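Local structure of PcaV transcriptional regulator (Streptomyces coelicolor, 4G9Y) at residues M31-E34 against E35-S38; G52-Q55 against R56-G59; G63-R66 against S67-A70; T99-G102 against L103-H106; V111-A114 against R115-V119. The protein is a MarR-family transcriptional regulator that binds 3,4-dihydroxybenzoate and probably attaches to DNA through a winged helix-turn-helix domain. One frame throughout, in Å; residues are numbered along the deposited sequence.

All five contacts are local turns or helix pieces of a single MarR-type domain, met in chain order. Contact 1 is the loop joining helix 13-31 to helix 38-49. Contacts 2 and 3 form the starts of helices 55-62 and 66-78, the helix-turn-helix; their centres lie 10 Å apart and they touch, V58 and G59 packing on I69. Contacts 4 and 5 share helix 100-121, with centres 19 Å apart, one at its start and one near its end. Contact 5 also touches contact 1, through R112 and M116. Contacts 3 and 5 lie about 26 Å apart between centres: contact 3 in the helix-turn-helix, which probably meets DNA, contact 5 beside ligand-binding H24.

Contact 1: M31-E34 against E35-S38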
loop_
_atom_site.group_PDB
_atom_site.type_symbol
_atom_site.label_atom_id
_atom_site.label_comp_id
_atom_site.label_asym_id
_atom_site.label_seq_id
_atom_site.Cartn_x
_atom_site.Cartn_y
_atom_site.Cartn_z
ATOM N N MET A 31 -5.229 -17.151 2.450
ATOM C CA MET A 31 -6.498 -17.787 2.096
ATOM C C MET A 31 -6.737 -17.942 0.588
ATOM O O MET A 31 -7.649 -18.659 0.164
ATOM C CB MET A 31 -7.672 -17.019 2.710
ATOM C CG MET A 31 -7.736 -17.088 4.227
ATOM S SD MET A 31 -9.210 -16.214 4.775
ATOM C CE MET A 31 -10.506 -17.263 4.084
ATOM N N VAL A 32 -5.965 -17.239 -0.223
ATOM C CA VAL A 32 -6.181 -17.322 -1.663
ATOM C C VAL A 32 -5.031 -18.058 -2.314
ATOM O O VAL A 32 -5.208 -19.168 -2.797
ATOM C CB VAL A 32 -6.370 -15.952 -2.313
ATOM C CG1 VAL A 32 -6.529 -16.105 -3.817
ATOM C CG2 VAL A 32 -7.604 -15.231 -1.700
ATOM N N SER A 33 -3.851 -17.446 -2.300
ATOM C CA SER A 33 -2.678 -18.045 -2.907
ATOM C C SER A 33 -1.392 -17.347 -2.494
ATOM O O SER A 33 -1.311 -16.119 -2.469
ATOM C CB SER A 33 -2.784 -18.002 -4.430
ATOM O OG SER A 33 -1.603 -18.540 -5.004
ATOM N N GLU A 34 -0.379 -18.144 -2.194
ATOM C CA GLU A 34 0.955 -17.625 -1.937
ATOM C C GLU A 34 1.724 -17.498 -3.246
ATOM O O GLU A 34 2.806 -16.919 -3.279
ATOM C CB GLU A 34 1.708 -18.556 -0.981
ATOM C CG GLU A 34 1.183 -18.537 0.447
ATOM C CD GLU A 34 1.753 -19.659 1.302
ATOM O OE1 GLU A 34 2.610 -20.416 0.800
ATOM O OE2 GLU A 34 1.340 -19.788 2.473
ATOM N N GLU A 35 1.157 -18.038 -4.322
ATOM C CA GLU A 35 1.829 -18.064 -5.620
ATOM C C GLU A 35 1.237 -17.065 -6.619
ATOM O O GLU A 35 1.966 -16.324 -7.273
ATOM C CB GLU A 35 1.789 -19.478 -6.206
ATOM C CG GLU A 35 2.741 -19.683 -7.373
ATOM C CD GLU A 35 2.867 -21.143 -7.766
ATOM O OE1 GLU A 35 2.343 -22.001 -7.021
ATOM O OE2 GLU A 35 3.487 -21.433 -8.817
ATOM N N THR A 36 -0.083 -17.051 -6.747
ATOM C CA THR A 36 -0.722 -16.130 -7.672
ATOM C C THR A 36 -1.039 -14.828 -6.944
ATOM O O THR A 36 -1.726 -14.830 -5.936
ATOM C CB THR A 36 -2.003 -16.728 -8.252
ATOM O OG1 THR A 36 -1.687 -17.960 -8.903
ATOM C CG2 THR A 36 -2.643 -15.776 -9.258
ATOM N N THR A 37 -0.522 -13.717 -7.444
ATOM C CA THR A 37 -0.789 -12.440 -6.802
ATOM C C THR A 37 -2.123 -11.862 -7.267
ATOM O O THR A 37 -2.713 -12.322 -8.243
ATOM C CB THR A 37 0.299 -11.429 -7.121
ATOM O OG1 THR A 37 0.305 -11.194 -8.529
ATOM C CG2 THR A 37 1.663 -11.954 -6.708
ATOM N N SER A 38 -2.585 -10.839 -6.560
ATOM C CA SER A 38 -3.780 -10.110 -6.950
ATOM C C SER A 38 -3.732 -9.544 -8.397
ATOM O O SER A 38 -4.686 -9.725 -9.157
ATOM C CB SER A 38 -4.079 -9.009 -5.919
ATOM O OG SER A 38 -5.380 -8.501 -6.103
#
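The loop between helix 13-31 and helix 38-49 turns back on itself at S33, whose hydroxyl meets two backbone N-H groups in succession, the pattern of an ST turn. OG of S33 accepts from E35 N at 2.9 Å and from T36 N at 2.8 Å. The second bond is the straighter, with an N-H...O angle of 169° against 146° for the first. The hydroxyl can face both donors because OG stands opposite the backbone N of its own residue (chi1 178°), on the side of the carbonyl carbon, where the chain curls round it. CB of T36 and CB of E35 each come to 3.7 Å from S33 OG, so carbon flanks the oxygen as well. Beyond the turn, T36 is buried: its OG1 bonds R79 NH1, its carbonyl oxygen accepts from W28 NE1, and its side chain touches L109 of helix 100-121. The carboxylates of E34 and E35 instead lead outward, and E35 is poorly ordered. T37 then occupies the N-cap position of helix 38-49, ahead of S38, one of the residues that bind 3,4-dihydroxybenzoate. The arrangement is an ST turn followed by a helix N-cap, here at the edge of the ligand site.

Contact 2: G52-Q55 against R56-G59; sequences GLDQ and RTVG
D54 turns its carboxylate back over the start of helix 55-62 because chi1 of 67° sets CG between its own N and carbonyl carbon, and T57, with OG1 beside its backbone N (chi1 -54°), offers its hydroxyl to the same group. The two side chains cross at about a right angle, and each carboxylate oxygen takes one bond from T57. OD1 receives T57 OG1 at 2.6 Å on its syn side, while OD2 receives T57 N at 2.9 Å from above the carboxylate plane; R93 makes a long, weak ion pair with OD1. This is the N-cap of the helix. Regular helical bonding starts here, V58 N donating to D54 O at 2.9 Å and G59 N to Q55 O at 2.9 Å.

On the apolar side, L53 reaches T57 and V58 from just ahead of the cap: its CG lies 3.9 Å from T57 CG2 and its CB 3.8 Å from V58 CG2. Around this, L53 and V58 pack on L47 of helix 38-49, and V58 also on I69 of helix 66-78. Q55 heads the other way, where its OE1 bonds K84 NZ. A negative carboxylate at the N-terminus of a helix should interact favourably with the helix dipole, and two bonds from a single threonine probably hold the D54 side chain in a fixed rotation while capping the first turn.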
loop_
_atom_site.group_PDB
_atom_site.type_symbol
_atom_site.label_atom_id
_atom_site.label_comp_id
_atom_site.label_asym_id
_atom_site.label_seq_id
_atom_site.Cartn_x
_atom_site.Cartn_y
_atom_site.Cartn_z
ATOM N N GLY A 52 -8.295 -13.252 -26.025
ATOM C CA GLY A 52 -7.656 -12.721 -27.216
ATOM C C GLY A 52 -7.378 -11.233 -27.164
ATOM O O GLY A 52 -6.896 -10.655 -28.137
ATOM N N LEU A 53 -7.678 -10.604 -26.035
ATOM C CA LEU A 53 -7.396 -9.180 -25.862
ATOM C C LEU A 53 -5.895 -8.967 -26.004
ATOM O O LEU A 53 -5.112 -9.847 -25.672
ATOM C CB LEU A 53 -7.846 -8.748 -24.469
ATOM C CG LEU A 53 -8.282 -7.315 -24.217
ATOM C CD1 LEU A 53 -9.334 -6.861 -25.228
ATOM C CD2 LEU A 53 -8.809 -7.221 -22.795
ATOM N N ASP A 54 -5.478 -7.819 -26.518
ATOM C CA ASP A 54 -4.048 -7.594 -26.674
ATOM C C ASP A 54 -3.451 -7.173 -25.338
ATOM O O ASP A 54 -4.159 -6.713 -24.456
ATOM C CB ASP A 54 -3.779 -6.523 -27.717
ATOM C CG ASP A 54 -4.258 -5.165 -27.271
ATOM O OD1 ASP A 54 -5.456 -4.872 -27.461
ATOM O OD2 ASP A 54 -3.445 -4.405 -26.707
ATOM N N GLN A 55 -2.141 -7.310 -25.210
ATOM C CA GLN A 55 -1.456 -7.056 -23.951
ATOM C C GLN A 55 -1.608 -5.634 -23.455
ATOM O O GLN A 55 -1.813 -5.401 -22.265
ATOM C CB GLN A 55 0.027 -7.397 -24.093
ATOM C CG GLN A 55 0.823 -7.271 -22.812
ATOM C CD GLN A 55 2.186 -7.932 -22.936
ATOM O OE1 GLN A 55 2.303 -9.044 -23.455
ATOM N NE2 GLN A 55 3.226 -7.242 -22.475
ATOM N N ARG A 56 -1.493 -4.684 -24.374
ATOM C CA ARG A 56 -1.604 -3.281 -24.033
ATOM C C ARG A 56 -2.971 -3.030 -23.395
ATOM O O ARG A 56 -3.072 -2.386 -22.344
ATOM C CB ARG A 56 -1.401 -2.440 -25.295
ATOM C CG ARG A 56 -1.699 -0.959 -25.196
ATOM C CD ARG A 56 -1.403 -0.302 -26.548
ATOM N NE ARG A 56 -1.868 1.080 -26.634
ATOM C CZ ARG A 56 -3.022 1.447 -27.184
ATOM N NH1 ARG A 56 -3.833 0.531 -27.699
ATOM N NH2 ARG A 56 -3.365 2.730 -27.219
ATOM N N THR A 57 -4.020 -3.568 -24.008
ATOM C CA THR A 57 -5.365 -3.358 -23.476
ATOM C C THR A 57 -5.565 -4.085 -22.149
ATOM O O THR A 57 -6.206 -3.554 -21.245
ATOM C CB THR A 57 -6.451 -3.782 -24.476
ATOM O OG1 THR A 57 -6.218 -3.115 -25.722
ATOM C CG2 THR A 57 -7.856 -3.404 -23.950
ATOM N N VAL A 58 -5.003 -5.291 -22.021
ATOM C CA VAL A 58 -5.112 -6.013 -20.760
ATOM C C VAL A 58 -4.499 -5.186 -19.628
ATOM O O VAL A 58 -5.078 -5.083 -18.550
ATOM C CB VAL A 58 -4.465 -7.413 -20.828
ATOM C CG1 VAL A 58 -4.386 -8.033 -19.450
ATOM C CG2 VAL A 58 -5.251 -8.307 -21.765
ATOM N N GLY A 59 -3.338 -4.587 -19.886
ATOM C CA GLY A 59 -2.707 -3.717 -18.910
ATOM C C GLY A 59 -3.631 -2.573 -18.536
ATOM O O GLY A 59 -3.732 -2.188 -17.374
#

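Contact 3: G63-R66 against S67-A70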
loop_
_atom_site.group_PDB
_atom_site.type_symbol
_atom_site.label_atom_id
_atom_site.label_comp_id
_atom_site.label_asym_id
_atom_site.label_seq_id
_atom_site.Cartn_x
_atom_site.Cartn_y
_atom_site.Cartn_z
ATOM N N GLY A 63 -5.202 -1.755 -14.904
ATOM C CA GLY A 63 -4.501 -0.589 -14.402
ATOM C C GLY A 63 -3.024 -0.796 -14.094
ATOM O O GLY A 63 -2.539 -0.325 -13.068
ATOM N N LEU A 64 -2.302 -1.483 -14.977
ATOM C CA LEU A 64 -0.858 -1.695 -14.799
ATOM C C LEU A 64 -0.071 -1.044 -15.918
ATOM O O LEU A 64 -0.524 -1.013 -17.063
ATOM C CB LEU A 64 -0.516 -3.183 -14.785
ATOM C CG LEU A 64 -1.163 -4.103 -13.756
ATOM C CD1 LEU A 64 -0.744 -5.566 -14.019
ATOM C CD2 LEU A 64 -0.799 -3.676 -12.350
ATOM N N ASP A 65 1.122 -0.551 -15.600
ATOM C CA ASP A 65 1.980 0.049 -16.617
ATOM C C ASP A 65 2.557 -1.021 -17.539
ATOM O O ASP A 65 2.495 -2.212 -17.228
ATOM C CB ASP A 65 3.093 0.895 -15.984
ATOM C CG ASP A 65 3.960 0.108 -15.011
ATOM O OD1 ASP A 65 4.423 -0.998 -15.357
ATOM O OD2 ASP A 65 4.187 0.606 -13.889
ATOM N N ARG A 66 3.129 -0.599 -18.663
ATOM C CA ARG A 66 3.586 -1.551 -19.669
ATOM C C ARG A 66 4.655 -2.527 -19.157
ATOM O O ARG A 66 4.687 -3.688 -19.575
ATOM C CB ARG A 66 4.029 -0.846 -20.957
ATOM C CG ARG A 66 5.395 -0.209 -20.900
ATOM C CD ARG A 66 6.036 -0.189 -22.281
ATOM N NE ARG A 66 7.486 -0.030 -22.201
ATOM C CZ ARG A 66 8.332 -1.012 -21.896
ATOM N NH1 ARG A 66 7.879 -2.235 -21.633
ATOM N NH2 ARG A 66 9.636 -0.773 -21.849
ATOM N N SER A 67 5.506 -2.080 -18.238
ATOM C CA SER A 67 6.535 -2.966 -17.697
ATOM C C SER A 67 5.953 -3.981 -16.713
ATOM O O SER A 67 6.341 -5.145 -16.715
ATOM C CB SER A 67 7.666 -2.175 -17.037
ATOM O OG SER A 67 7.343 -1.852 -15.697
ATOM N N THR A 68 5.027 -3.549 -15.867
ATOM C CA THR A 68 4.435 -4.473 -14.902
ATOM C C THR A 68 3.575 -5.524 -15.604
ATOM O O THR A 68 3.603 -6.695 -15.234
ATOM C CB THR A 68 3.581 -3.749 -13.856
ATOM O OG1 THR A 68 4.336 -2.679 -13.283
ATOM C CG2 THR A 68 3.171 -4.705 -12.764
ATOM N N ILE A 69 2.816 -5.108 -16.617
ATOM C CA ILE A 69 1.999 -6.064 -17.356
ATOM C C ILE A 69 2.892 -7.064 -18.096
ATOM O O ILE A 69 2.607 -8.257 -18.119
ATOM C CB ILE A 69 0.958 -5.396 -18.300
ATOM C CG1 ILE A 69 0.071 -6.463 -18.947
ATOM C CG2 ILE A 69 1.618 -4.556 -19.373
ATOM C CD1 ILE A 69 -0.961 -7.040 -17.991
ATOM N N ALA A 70 3.995 -6.579 -18.657
ATOM C CA ALA A 70 4.976 -7.449 -19.306
ATOM C C ALA A 70 5.490 -8.506 -18.341
ATOM O O ALA A 70 5.608 -9.683 -18.687
ATOM C CB ALA A 70 6.136 -6.627 -19.856
HETATM O O HOH W 1 2.272 -0.746 -12.450
#
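D65 OD1 is the crowded atom of this N-cap, taking three donors from the first turn of helix 66-78, while much of what surrounds it is exposed. T68 supplies two of them, its N at 2.7 Å from D65 OD1, nearly along the C-O axis, and its OG1 also at 2.7 Å but from above the carboxylate plane. S67 OG adds a longer bond of 3.1 Å to D65 OD1, from the opposite face. A chi1 of 57° swings the D65 carboxylate back over the helix start to meet them. A water extends the arrangement outward, donating to T68 OG1 at 2.9 Å and accepting weakly from D65 N.

Apolar contacts lie on the inner side: L64 CD1 stands 4.2 Å from I69 CD1, and L64 CD2 approaches T68 CG2 at a right-angled crossing. I69 is buried and continues inward onto Q55 and V58 of helix 55-62. R66, by contrast, is exposed and starts away from the turn, its NH1 4.1 Å from S67 N. Just before the cap, G63 closes helix 55-62 with a Schellman motif. Three hydrogen bonds converging on one oxygen should draw negative charge toward OD1, and would probably favour an ionised aspartate beside the helix N-terminus.

Contact 4: T99-G102 against L103-H106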
loop_
_atom_site.group_PDB
_atom_site.type_symbol
_atom_site.label_atom_id
_atom_site.label_comp_id
_atom_site.label_asym_id
_atom_site.label_seq_id
_atom_site.Cartn_x
_atom_site.Cartn_y
_atom_site.Cartn_z
ATOM N N THR A 99 -4.875 -20.570 -21.108
ATOM C CA THR A 99 -4.805 -21.982 -21.442
ATOM C C THR A 99 -5.921 -22.670 -20.674
ATOM O O THR A 99 -6.562 -22.044 -19.830
ATOM C CB THR A 99 -3.468 -22.576 -20.994
ATOM O OG1 THR A 99 -3.342 -22.437 -19.569
ATOM C CG2 THR A 99 -2.306 -21.855 -21.674
ATOM N N ASP A 100 -6.164 -23.947 -20.953
ATOM C CA ASP A 100 -7.115 -24.722 -20.140
ATOM C C ASP A 100 -6.793 -24.658 -18.641
ATOM O O ASP A 100 -7.693 -24.534 -17.808
ATOM C CB ASP A 100 -7.168 -26.188 -20.586
ATOM C CG ASP A 100 -7.631 -26.350 -22.029
ATOM O OD1 ASP A 100 -8.115 -25.369 -22.623
ATOM O OD2 ASP A 100 -7.520 -27.468 -22.569
ATOM N N GLU A 101 -5.516 -24.746 -18.288
ATOM C CA GLU A 101 -5.143 -24.672 -16.879
ATOM C C GLU A 101 -5.320 -23.258 -16.308
ATOM O O GLU A 101 -5.684 -23.097 -15.143
ATOM C CB GLU A 101 -3.719 -25.216 -16.661
ATOM C CG GLU A 101 -3.210 -25.209 -15.212
ATOM C CD GLU A 101 -4.058 -26.025 -14.231
ATOM O OE1 GLU A 101 -5.004 -26.729 -14.646
ATOM O OE2 GLU A 101 -3.763 -25.962 -13.018
ATOM N N GLY A 102 -5.092 -22.234 -17.130
ATOM C CA GLY A 102 -5.313 -20.861 -16.689
ATOM C C GLY A 102 -6.780 -20.636 -16.355
ATOM O O GLY A 102 -7.113 -19.951 -15.396
ATOM N N LEU A 103 -7.667 -21.242 -17.140
ATOM C CA LEU A 103 -9.098 -21.148 -16.866
ATOM C C LEU A 103 -9.452 -21.835 -15.554
ATOM O O LEU A 103 -10.263 -21.338 -14.784
ATOM C CB LEU A 103 -9.902 -21.782 -18.000
ATOM C CG LEU A 103 -10.237 -20.880 -19.184
ATOM C CD1 LEU A 103 -10.645 -21.708 -20.390
ATOM C CD2 LEU A 103 -11.353 -19.911 -18.787
ATOM N N ARG A 104 -8.852 -22.997 -15.326
ATOM C CA ARG A 104 -9.072 -23.777 -14.115
ATOM C C ARG A 104 -8.571 -23.029 -12.868
ATOM O O ARG A 104 -9.262 -22.950 -11.842
ATOM C CB ARG A 104 -8.368 -25.128 -14.270
ATOM C CG ARG A 104 -8.612 -26.136 -13.158
ATOM C CD ARG A 104 -8.058 -27.517 -13.561
ATOM N NE ARG A 104 -8.738 -28.057 -14.747
ATOM C CZ ARG A 104 -8.183 -28.209 -15.952
ATOM N NH1 ARG A 104 -6.914 -27.876 -16.173
ATOM N NH2 ARG A 104 -8.905 -28.705 -16.948
ATOM N N VAL A 105 -7.373 -22.474 -12.962
ATOM C CA VAL A 105 -6.804 -21.700 -11.866
ATOM C C VAL A 105 -7.681 -20.473 -11.574
ATOM O O VAL A 105 -7.964 -20.153 -10.414
ATOM C CB VAL A 105 -5.338 -21.289 -12.173
ATOM C CG1 VAL A 105 -4.849 -20.209 -11.209
ATOM C CG2 VAL A 105 -4.425 -22.515 -12.111
ATOM N N HIS A 106 -8.136 -19.799 -12.624
ATOM C CA HIS A 106 -8.991 -18.631 -12.423
ATOM C C HIS A 106 -10.269 -19.010 -11.682
ATOM O O HIS A 106 -10.701 -18.311 -10.762
ATOM C CB HIS A 106 -9.328 -17.940 -13.750
ATOM C CG HIS A 106 -10.431 -16.932 -13.633
ATOM N ND1 HIS A 106 -11.752 -17.243 -13.881
ATOM C CD2 HIS A 106 -10.412 -15.624 -13.279
ATOM C CE1 HIS A 106 -12.496 -16.166 -13.698
ATOM N NE2 HIS A 106 -11.708 -15.172 -13.329
#
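The guanidinium of R104 has the backbone oxygen of D100 over one face and the carboxylate of E101 at its edge, so its two kinds of neighbour approach from different directions. The edge contact is a salt bridge: NH1 of R104 donates to OE1 of E101 at 2.7 Å, with the oxygen only 3° out of the guanidinium plane. The donor arrives nearly along the C-O axis of that oxygen, and the carboxylate and guanidinium planes are 30° apart, close to coplanar. Both chains are bent here. E101 folds at chi2 (59°), which turns its acid end back toward the next turn, and R104 folds at chi3, which turns its guanidinium to the carboxylate; its CD already lies 3.3 Å from OE1 of E101. The other carboxylate oxygen, OE2 of E101, rests 3.6 Å from CG2 of V105 and has a long, weak ion pair with R108.

Upstream, T99 is the N-cap: its OG1 accepts from G102 N at 3.0 Å and also bonds the carbonyl of G80. The turns that follow are ordinary helix, with L103 N donating to T99 O and V105 N to E101 O at 2.8 Å.

This is the start of helix 100-121, directly after strand 94-98. E101 and V105 touch L81 just ahead of strand 82-86, while L103 and H106 lie on V48 of helix 38-49, where the H106 ring also meets Y41 and its NE2 bonds N45.

Contact 5: V111-A114 against R115-V119; sequences VRIA and RMNQV
R115 and V111 touch one turn apart on helix 100-121, the long helix of this MarR fold, and R115 can be followed outward along its chain. Its CB sits 3.7 Å from R112 O. The chain then bends at chi2 and chi3 (60°), folding the guanidinium back along the helix. There CZ comes to 4.1 Å from V111 CG1, NH1 to 3.9 Å, and NH2 to 3.5 Å from the same methyl; the two side chains run alongside each other, pointing the same way. One face of the guanidinium looks onto V111 O, well above the plane and off-centre.

Beneath lies the regular helical bonding, with R115 N donating to V111 O and M116 N to R112 O. The next pair along the helix does not extend this packing: exposed R112 turns away and its NE bonds V32 O in the loop after helix 13-31, while buried M116 meets W28 and H24.

I113 and N117 also lie side by side. N117 OD1 accepts a hydrogen bond from NE2 of H24, a residue that binds 3,4-dihydroxybenzoate, and N117 packs on P13 of the second subunit. Its amide nitrogen ND2, meanwhile, rests 3.5 Å from CG2 of I113.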
loop_
_atom_site.group_PDB
_atom_site.type_symbol
_atom_site.label_atom_id
_atom_site.label_comp_id
_atom_site.label_asym_id
_atom_site.label_seq_id
_atom_site.Cartn_x
_atom_site.Cartn_y
_atom_site.Cartn_z
ATOM N N VAL A 111 -13.346 -18.715 -6.355
ATOM C CA VAL A 111 -14.063 -19.249 -5.211
ATOM C C VAL A 111 -13.343 -18.862 -3.910
ATOM O O VAL A 111 -13.974 -18.472 -2.937
ATOM C CB VAL A 111 -14.207 -20.773 -5.320
ATOM C CG1 VAL A 111 -14.656 -21.374 -3.993
ATOM C CG2 VAL A 111 -15.190 -21.136 -6.441
ATOM N N ARG A 112 -12.018 -18.949 -3.906
ATOM C CA ARG A 112 -11.246 -18.626 -2.708
ATOM C C ARG A 112 -11.296 -17.130 -2.404
ATOM O O ARG A 112 -11.345 -16.721 -1.241
ATOM C CB ARG A 112 -9.800 -19.114 -2.854
ATOM C CG ARG A 112 -9.731 -20.644 -3.019
ATOM C CD ARG A 112 -8.312 -21.169 -3.194
ATOM N NE ARG A 112 -7.491 -20.980 -2.002
ATOM C CZ ARG A 112 -7.435 -21.834 -0.984
ATOM N NH1 ARG A 112 -8.163 -22.942 -1.006
ATOM N NH2 ARG A 112 -6.652 -21.579 0.057
ATOM N N ILE A 113 -11.303 -16.317 -3.453
ATOM C CA ILE A 113 -11.318 -14.880 -3.276
ATOM C C ILE A 113 -12.637 -14.461 -2.639
ATOM O O ILE A 113 -12.660 -13.616 -1.744
ATOM C CB ILE A 113 -11.096 -14.146 -4.607
ATOM C CG1 ILE A 113 -9.635 -14.317 -5.051
ATOM C CG2 ILE A 113 -11.461 -12.651 -4.483
ATOM C CD1 ILE A 113 -9.419 -14.041 -6.516
ATOM N N ALA A 114 -13.728 -15.069 -3.092
ATOM C CA ALA A 114 -15.051 -14.749 -2.570
ATOM C C ALA A 114 -15.134 -15.089 -1.079
ATOM O O ALA A 114 -15.662 -14.318 -0.273
ATOM C CB ALA A 114 -16.132 -15.500 -3.356
ATOM N N ARG A 115 -14.603 -16.246 -0.715
ATOM C CA ARG A 115 -14.592 -16.671 0.672
ATOM C C ARG A 115 -13.694 -15.754 1.505
ATOM O O ARG A 115 -14.031 -15.381 2.642
ATOM C CB ARG A 115 -14.135 -18.132 0.769
ATOM C CG ARG A 115 -14.299 -18.767 2.142
ATOM C CD ARG A 115 -15.072 -20.083 2.059
ATOM N NE ARG A 115 -14.409 -21.064 1.203
ATOM C CZ ARG A 115 -14.907 -21.539 0.064
ATOM N NH1 ARG A 115 -16.093 -21.139 -0.379
ATOM N NH2 ARG A 115 -14.214 -22.425 -0.635
ATOM N N MET A 116 -12.553 -15.388 0.935
ATOM C CA MET A 116 -11.588 -14.569 1.652
ATOM C C MET A 116 -12.151 -13.193 1.978
ATOM O O MET A 116 -12.005 -12.704 3.099
ATOM C CB MET A 116 -10.284 -14.437 0.862
ATOM C CG MET A 116 -9.237 -13.599 1.578
ATOM S SD MET A 116 -9.379 -11.849 1.139
ATOM C CE MET A 116 -8.918 -11.870 -0.604
ATOM N N ASN A 117 -12.786 -12.561 1.002
ATOM C CA ASN A 117 -13.385 -11.250 1.234
ATOM C C ASN A 117 -14.558 -11.272 2.217
ATOM O O ASN A 117 -14.776 -10.313 2.945
ATOM C CB ASN A 117 -13.794 -10.595 -0.085
ATOM C CG ASN A 117 -12.610 -10.038 -0.821
ATOM O OD1 ASN A 117 -11.733 -9.398 -0.221
ATOM N ND2 ASN A 117 -12.541 -10.306 -2.113
ATOM N N GLN A 118 -15.302 -12.366 2.243
ATOM C CA GLN A 118 -16.353 -12.537 3.241
ATOM C C GLN A 118 -15.739 -12.660 4.643
ATOM O O GLN A 118 -16.218 -12.054 5.595
ATOM C CB GLN A 118 -17.210 -13.762 2.897
ATOM C CG GLN A 118 -17.812 -14.458 4.104
ATOM C CD GLN A 118 -18.840 -15.503 3.717
ATOM O OE1 GLN A 118 -19.057 -15.768 2.533
ATOM N NE2 GLN A 118 -19.484 -16.099 4.715
ATOM N N VAL A 119 -14.664 -13.433 4.766
ATOM C CA VAL A 119 -13.938 -13.525 6.033
ATOM C C VAL A 119 -13.301 -12.185 6.469
ATOM O O VAL A 119 -13.328 -11.820 7.644
ATOM C CB VAL A 119 -12.890 -14.670 5.981
ATOM C CG1 VAL A 119 -11.929 -14.608 7.164
ATOM C CG2 VAL A 119 -13.592 -16.019 5.920
#